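Local coordinates for ABC transporter, substrate binding protein (Polyamine) (Agrobacterium tumefaciens, PDB 4EUO), which probably serves as the substrate-binding protein of an ABC transporter, capturing gamma-aminobutyric acid (GABA) in the periplasm, at residues A[13-18]-A[257-262]; A[244-247]-A[251-254]; A[205-208]-A[213-216]. All coordinates share one frame; numbering follows the deposited sequence.

Contact 1 (A[13-18]-A[257-262]); sequences QDAQKA and ATATGY. With ABU (gamma-amino-butanoic acid), chain E.
The hydroxyl oxygen OG1 of T260, in the last turn of helix 250-260, takes part in two hydrogen bonds: it accepts from Y262 N at 3.0 Å, making an ST turn, and donates to the carbonyl of M256. With chi1 at 59°, OG1 sits between the backbone N and the carbonyl carbon. The methyl is thereby placed beside the backbone N, where CG2 meets A15 CB at 3.4 Å, tighter than usual for two carbons. A259 CB joins it, 3.8 Å from A15 CB, so one alanine of helix 10-28 faces two methyls on the end of helix 250-260. Side chains this small let the A15 and A259 CA atoms come within 5.7 Å. After T260 the helix gives way to G261, whose phi is positive (90°), and the chain then leads Y262 into the ligand pocket. There its ring, stacked on F99, brings the phenol to the ligand: Y262 OH donates to GABA O at 2.6 Å, and that oxygen lies near the ring plane, at the edge. T12, R203 and D226 also hydrogen-bond the ligand. The chemistry is thus divided: between 13-18 and 257-262 the touching groups are all methyls, whereas the hydroxyl of T260 bonds within its own helix end and that of Y262 makes a short hydrogen bond to the carboxylate of GABA.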
loop_
_atom_site.group_PDB
_atom_site.type_symbol
_atom_site.label_atom_id
_atom_site.label_comp_id
_atom_site.label_asym_id
_atom_site.label_seq_id
_atom_site.Cartn_x
_atom_site.Cartn_y
_atom_site.Cartn_z
ATOM N N GLN A 13 5.755 8.343 4.262
ATOM C CA GLN A 13 6.163 8.313 5.667
ATOM C C GLN A 13 6.324 9.729 6.225
ATOM O O GLN A 13 5.947 9.964 7.388
ATOM C CB GLN A 13 7.423 7.456 5.846
ATOM C CG GLN A 13 7.785 7.234 7.315
ATOM C CD GLN A 13 8.768 6.124 7.491
ATOM O OE1 GLN A 13 9.035 5.336 6.583
ATOM N NE2 GLN A 13 9.250 6.003 8.719
ATOM N N ASP A 14 6.778 10.661 5.410
ATOM C CA ASP A 14 6.853 12.052 5.881
ATOM C C ASP A 14 5.467 12.560 6.236
ATOM O O ASP A 14 5.302 13.280 7.219
ATOM C CB ASP A 14 7.418 12.943 4.773
ATOM C CG ASP A 14 8.891 12.760 4.523
ATOM O OD1 ASP A 14 9.561 12.073 5.343
ATOM O OD2 ASP A 14 9.381 13.270 3.497
ATOM N N ALA A 15 4.455 12.195 5.443
ATOM C CA ALA A 15 3.080 12.613 5.723
ATOM C C ALA A 15 2.529 11.927 6.973
ATOM O O ALA A 15 1.792 12.554 7.753
ATOM C CB ALA A 15 2.195 12.300 4.520
ATOM N N GLN A 16 2.838 10.615 7.183
ATOM C CA GLN A 16 2.414 9.944 8.409
ATOM C C GLN A 16 3.091 10.593 9.632
ATOM O O GLN A 16 2.454 10.729 10.682
ATOM C CB GLN A 16 2.707 8.454 8.348
ATOM C CG GLN A 16 1.828 7.729 7.309
ATOM C CD GLN A 16 2.273 6.298 7.151
ATOM O OE1 GLN A 16 3.450 6.051 6.886
ATOM N NE2 GLN A 16 1.342 5.343 7.265
ATOM N N LYS A 17 4.350 10.991 9.488
ATOM C CA LYS A 17 5.079 11.678 10.567
ATOM C C LYS A 17 4.375 12.988 10.908
ATOM O O LYS A 17 4.068 13.212 12.088
ATOM C CB LYS A 17 6.512 11.932 10.131
ATOM C CG LYS A 17 7.311 12.746 11.166
ATOM C CD LYS A 17 8.690 13.045 10.629
ATOM C CE LYS A 17 9.478 14.007 11.504
ATOM N NZ LYS A 17 10.872 14.175 11.010
ATOM N N ALA A 18 4.018 13.803 9.908
ATOM C CA ALA A 18 3.334 15.064 10.167
ATOM C C ALA A 18 1.974 14.839 10.805
ATOM O O ALA A 18 1.588 15.588 11.710
ATOM C CB ALA A 18 3.159 15.829 8.861
ATOM N N ALA A 257 -4.967 11.345 5.573
ATOM C CA ALA A 257 -5.579 11.309 4.258
ATOM C C ALA A 257 -5.404 12.611 3.485
ATOM O O ALA A 257 -5.066 12.622 2.300
ATOM C CB ALA A 257 -7.070 10.989 4.413
ATOM N N THR A 258 -5.624 13.737 4.183
ATOM C CA THR A 258 -5.449 15.042 3.565
ATOM C C THR A 258 -4.014 15.200 3.057
ATOM O O THR A 258 -3.823 15.763 1.974
ATOM C CB THR A 258 -5.764 16.125 4.618
ATOM O OG1 THR A 258 -7.131 16.004 4.983
ATOM C CG2 THR A 258 -5.497 17.554 4.115
ATOM N N ALA A 259 -3.030 14.718 3.826
ATOM C CA ALA A 259 -1.610 14.876 3.494
ATOM C C ALA A 259 -1.122 13.915 2.429
ATOM O O ALA A 259 -0.056 14.156 1.867
ATOM C CB ALA A 259 -0.772 14.702 4.740
ATOM N N THR A 260 -1.847 12.799 2.177
ATOM C CA THR A 260 -1.319 11.795 1.247
ATOM C C THR A 260 -2.123 11.527 -0.005
ATOM O O THR A 260 -1.558 11.039 -0.976
ATOM C CB THR A 260 -1.204 10.425 1.934
ATOM O OG1 THR A 260 -2.498 10.019 2.391
ATOM C CG2 THR A 260 -0.200 10.406 3.065
ATOM N N GLY A 261 -3.437 11.701 0.051
ATOM C CA GLY A 261 -4.311 11.260 -1.029
ATOM C C GLY A 261 -4.790 9.820 -0.834
ATOM O O GLY A 261 -5.467 9.282 -1.700
ATOM N N TYR A 262 -4.485 9.208 0.318
ATOM C CA TYR A 262 -4.989 7.870 0.656
ATOM C C TYR A 262 -6.284 8.053 1.438
ATOM O O TYR A 262 -6.523 9.137 1.982
ATOM C CB TYR A 262 -3.961 7.074 1.489
ATOM C CG TYR A 262 -2.759 6.676 0.658
ATOM C CD1 TYR A 262 -2.921 6.042 -0.565
ATOM C CD2 TYR A 262 -1.460 6.998 1.065
ATOM C CE1 TYR A 262 -1.827 5.688 -1.345
ATOM C CE2 TYR A 262 -0.359 6.662 0.286
ATOM C CZ TYR A 262 -0.557 6.032 -0.930
ATOM O OH TYR A 262 0.486 5.785 -1.770
HETATM N N ABU E . 1.719 -0.535 0.808
HETATM C CD ABU E . 1.333 0.789 0.304
HETATM C CB ABU E . 2.417 1.813 0.540
HETATM C CG ABU E . 1.961 3.141 0.039
HETATM C C ABU E . 2.994 4.248 0.081
HETATM O O ABU E . 2.773 5.323 -0.670
HETATM O OXT ABU E . 4.134 4.137 0.719
#

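Contact 2 (A[244-247]-A[251-254]); sequences IALA and QAQA
Q253 starts with CG beside its backbone N (chi1 -80°) and bends at chi2 (-77°), which turns its amide back toward the end of the preceding helix. NE2 reaches A247 O at 3.0 Å along a nearly straight N-H direction (162°). The acceptor lies almost in the plane of the Q253 amide, although seen from A247 the nitrogen stands well off the carbonyl plane. This carbonyl belongs to the final residue of helix 237-247, and the glutamine gives it a side-chain donor there. The amide is used at both ends: NE2 also bonds to the carbonyl of S98, and OE1 accepts from V265 N. Held by three backbone groups from separate parts of the chain, the buried Q253 amide should have little freedom to flip or rotate.

The two segments belong to consecutive helices joined by the short link at S249, in the periplasmic binding protein fold. Small side chains allow the two helices to approach closely here. A252 points its methyl at the end of the first helix, with CB 3.1 Å from L246 O and 3.8 Å from A247 O; the CA atoms of A247 and A252 are 5.5 Å apart. The L246 carbonyl has a polar partner in the S249 hydroxyl, within the link itself. L246 adds a looser apolar touch, as its CD1 swings round to 4.4 Å from A252 CB. On the side of helix 10-28, W20 packs against both A247 and Q253, while K23 and E27 meet L246. The A247 methyl, directed away from the second helix, rests on L228 of strand 215-229.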
loop_
_atom_site.group_PDB
_atom_site.type_symbol
_atom_site.label_atom_id
_atom_site.label_comp_id
_atom_site.label_asym_id
_atom_site.label_seq_id
_atom_site.Cartn_x
_atom_site.Cartn_y
_atom_site.Cartn_z
ATOM N N ILE A 244 -0.960 3.092 18.050
ATOM C CA ILE A 244 -1.932 2.597 17.067
ATOM C C ILE A 244 -3.309 3.213 17.342
ATOM O O ILE A 244 -3.992 3.661 16.408
ATOM C CB ILE A 244 -1.950 1.078 17.033
ATOM C CG1 ILE A 244 -0.607 0.555 16.462
ATOM C CG2 ILE A 244 -3.149 0.569 16.222
ATOM C CD1 ILE A 244 -0.491 -0.940 16.413
ATOM N N ALA A 245 -3.689 3.329 18.643
ATOM C CA ALA A 245 -4.976 3.940 18.989
ATOM C C ALA A 245 -5.005 5.391 18.491
ATOM O O ALA A 245 -6.032 5.840 17.971
ATOM C CB ALA A 245 -5.161 3.888 20.502
ATOM N N LEU A 246 -3.901 6.114 18.627
ATOM C CA LEU A 246 -3.814 7.478 18.177
ATOM C C LEU A 246 -3.844 7.559 16.631
ATOM O O LEU A 246 -4.627 8.313 16.055
ATOM C CB LEU A 246 -2.548 8.135 18.764
ATOM C CG LEU A 246 -2.256 9.604 18.399
ATOM C CD1 LEU A 246 -1.636 9.769 16.992
ATOM C CD2 LEU A 246 -3.452 10.535 18.628
ATOM N N ALA A 247 -2.968 6.790 15.971
ATOM C CA ALA A 247 -2.846 6.857 14.507
ATOM C C ALA A 247 -4.143 6.522 13.769
ATOM O O ALA A 247 -4.362 6.999 12.642
ATOM C CB ALA A 247 -1.752 5.899 14.063
ATOM N N GLN A 251 -9.340 12.253 13.802
ATOM C CA GLN A 251 -8.601 13.407 13.303
ATOM C C GLN A 251 -7.254 13.006 12.702
ATOM O O GLN A 251 -6.894 13.520 11.649
ATOM C CB GLN A 251 -8.420 14.494 14.395
ATOM C CG GLN A 251 -7.961 15.843 13.842
ATOM C CD GLN A 251 -8.944 16.512 12.913
ATOM O OE1 GLN A 251 -10.075 16.856 13.293
ATOM N NE2 GLN A 251 -8.518 16.753 11.689
ATOM N N ALA A 252 -6.522 12.104 13.379
ATOM C CA ALA A 252 -5.231 11.599 12.908
ATOM C C ALA A 252 -5.393 10.942 11.526
ATOM O O ALA A 252 -4.561 11.186 10.648
ATOM C CB ALA A 252 -4.670 10.607 13.907
ATOM N N GLN A 253 -6.484 10.189 11.317
ATOM C CA GLN A 253 -6.710 9.547 10.019
ATOM C C GLN A 253 -7.089 10.582 8.946
ATOM O O GLN A 253 -6.649 10.505 7.781
ATOM C CB GLN A 253 -7.781 8.485 10.145
ATOM C CG GLN A 253 -7.247 7.186 10.726
ATOM C CD GLN A 253 -6.473 6.419 9.671
ATOM O OE1 GLN A 253 -6.966 6.254 8.556
ATOM N NE2 GLN A 253 -5.255 5.940 9.996
ATOM N N ALA A 254 -7.935 11.569 9.320
ATOM C CA ALA A 254 -8.286 12.610 8.363
ATOM C C ALA A 254 -7.018 13.377 7.972
ATOM O O ALA A 254 -6.845 13.701 6.811
ATOM C CB ALA A 254 -9.304 13.573 9.000
#

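Contact 3 (A[205-208]-A[213-216]); sequences TALE and KVET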
loop_
_atom_site.group_PDB
_atom_site.type_symbol
_atom_site.label_atom_id
_atom_site.label_comp_id
_atom_site.label_asym_id
_atom_site.label_seq_id
_atom_site.Cartn_x
_atom_site.Cartn_y
_atom_site.Cartn_z
ATOM N N THR A 205 -0.109 11.630 -6.108
ATOM C CA THR A 205 -0.530 12.844 -5.408
ATOM C C THR A 205 0.720 13.585 -4.922
ATOM O O THR A 205 0.813 14.815 -5.089
ATOM C CB THR A 205 -1.398 12.481 -4.208
ATOM O OG1 THR A 205 -2.589 11.881 -4.725
ATOM C CG2 THR A 205 -1.763 13.693 -3.357
ATOM N N ALA A 206 1.698 12.870 -4.338
ATOM C CA ALA A 206 2.908 13.544 -3.829
ATOM C C ALA A 206 3.726 14.162 -4.922
ATOM O O ALA A 206 4.249 15.274 -4.736
ATOM C CB ALA A 206 3.725 12.574 -3.020
ATOM N N LEU A 207 3.855 13.495 -6.067
ATOM C CA LEU A 207 4.583 14.079 -7.188
ATOM C C LEU A 207 3.917 15.383 -7.605
ATOM O O LEU A 207 4.605 16.397 -7.770
ATOM C CB LEU A 207 4.618 13.142 -8.386
ATOM C CG LEU A 207 5.722 12.101 -8.385
ATOM C CD1 LEU A 207 5.561 11.145 -9.558
ATOM C CD2 LEU A 207 7.141 12.745 -8.415
ATOM N N GLU A 208 2.586 15.394 -7.726
ATOM C CA GLU A 208 1.829 16.585 -8.116
ATOM C C GLU A 208 2.027 17.683 -7.076
ATOM O O GLU A 208 2.186 18.856 -7.454
ATOM C CB GLU A 208 0.328 16.243 -8.251
ATOM C CG GLU A 208 -0.548 17.430 -8.633
ATOM C CD GLU A 208 -1.972 17.045 -8.974
ATOM O OE1 GLU A 208 -2.168 16.311 -9.970
ATOM O OE2 GLU A 208 -2.892 17.472 -8.242
ATOM N N LYS A 213 4.141 17.242 -13.162
ATOM C CA LYS A 213 2.925 17.039 -13.954
ATOM C C LYS A 213 2.749 15.562 -14.250
ATOM O O LYS A 213 3.468 14.994 -15.052
ATOM C CB LYS A 213 2.968 17.866 -15.248
ATOM C CG LYS A 213 1.647 17.818 -16.014
ATOM C CD LYS A 213 1.681 18.715 -17.240
ATOM C CE LYS A 213 0.436 18.557 -18.083
ATOM N NZ LYS A 213 0.512 19.355 -19.335
ATOM N N VAL A 214 1.771 14.963 -13.595
ATOM C CA VAL A 214 1.438 13.548 -13.777
ATOM C C VAL A 214 -0.056 13.405 -13.950
ATOM O O VAL A 214 -0.828 14.230 -13.454
ATOM C CB VAL A 214 1.948 12.628 -12.626
ATOM C CG1 VAL A 214 3.455 12.459 -12.672
ATOM C CG2 VAL A 214 1.498 13.116 -11.252
ATOM N N GLU A 215 -0.467 12.397 -14.711
ATOM C CA GLU A 215 -1.866 12.066 -14.898
ATOM C C GLU A 215 -2.084 10.700 -14.234
ATOM O O GLU A 215 -1.174 9.846 -14.210
ATOM C CB GLU A 215 -2.131 11.919 -16.397
ATOM C CG GLU A 215 -3.560 12.088 -16.851
ATOM C CD GLU A 215 -3.587 12.330 -18.343
ATOM O OE1 GLU A 215 -3.638 11.330 -19.094
ATOM O OE2 GLU A 215 -3.456 13.503 -18.763
ATOM N N THR A 216 -3.291 10.495 -13.712
ATOM C CA THR A 216 -3.665 9.221 -13.111
ATOM C C THR A 216 -4.951 8.732 -13.779
ATOM O O THR A 216 -5.923 9.490 -13.827
ATOM C CB THR A 216 -3.929 9.388 -11.608
ATOM O OG1 THR A 216 -2.695 9.696 -10.956
ATOM C CG2 THR A 216 -4.488 8.146 -10.982
HETATM O O HOH W 1 0.157 16.781 -11.878
#
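L207 and V214 meet through single methyls, CD1 of the leucine lying 4.0 Å from CG1 of the valine, and their side chains cross at about a right angle. The other valine branch turns to the next residue of the helix: V214 CG2 stands 4.5 Å from E208 CB. The valine CB points toward the helix, and chi1 -72° sets CG1 beside the backbone N, on the L207 side, leaving CG2 to E208.

Around this apolar touch comes a polar bridge. The E208 chain is extended to its CD, and its OE1 is hydrogen-bonded to a water at 3.0 Å. The same water accepts from V214 N, also at 3.0 Å, giving the amide just before the strand a partner. The carboxylate is therefore tied to the incoming chain through solvent, at the protein surface.

Further out, helix 182-190 supports the pair: L207 touches Q186 and A190, and V214 touches I189. Immediately after V214 the chain enters strand 215-229, where E215 pairs through its backbone with C107, joined to C115 by a disulfide. The contact thus seats helix 201-209 against the start of that strand, beside helix 182-190.

In the fold
Contacts 1 and 2 share helix 250-260, one at its end and the other near its start, with centres 11 Å apart. Contact 3 lies farther off, its centre 15 Å from contact 1 and 26 Å from contact 2. Along the chain, contact 3 closes before contact 2 opens, and both are nested in the long loop closed by contact 1. Strand 215-229 leads from contact 3 to helix 237-247 of contact 2. Contacts 1 and 3 touch where T260 O packs on T205 CB, so the end of helix 250-260 lies against the middle of helix 201-209 close to the GABA pocket, which takes R203 from helix 201-209 and Y262 from just after helix 250-260.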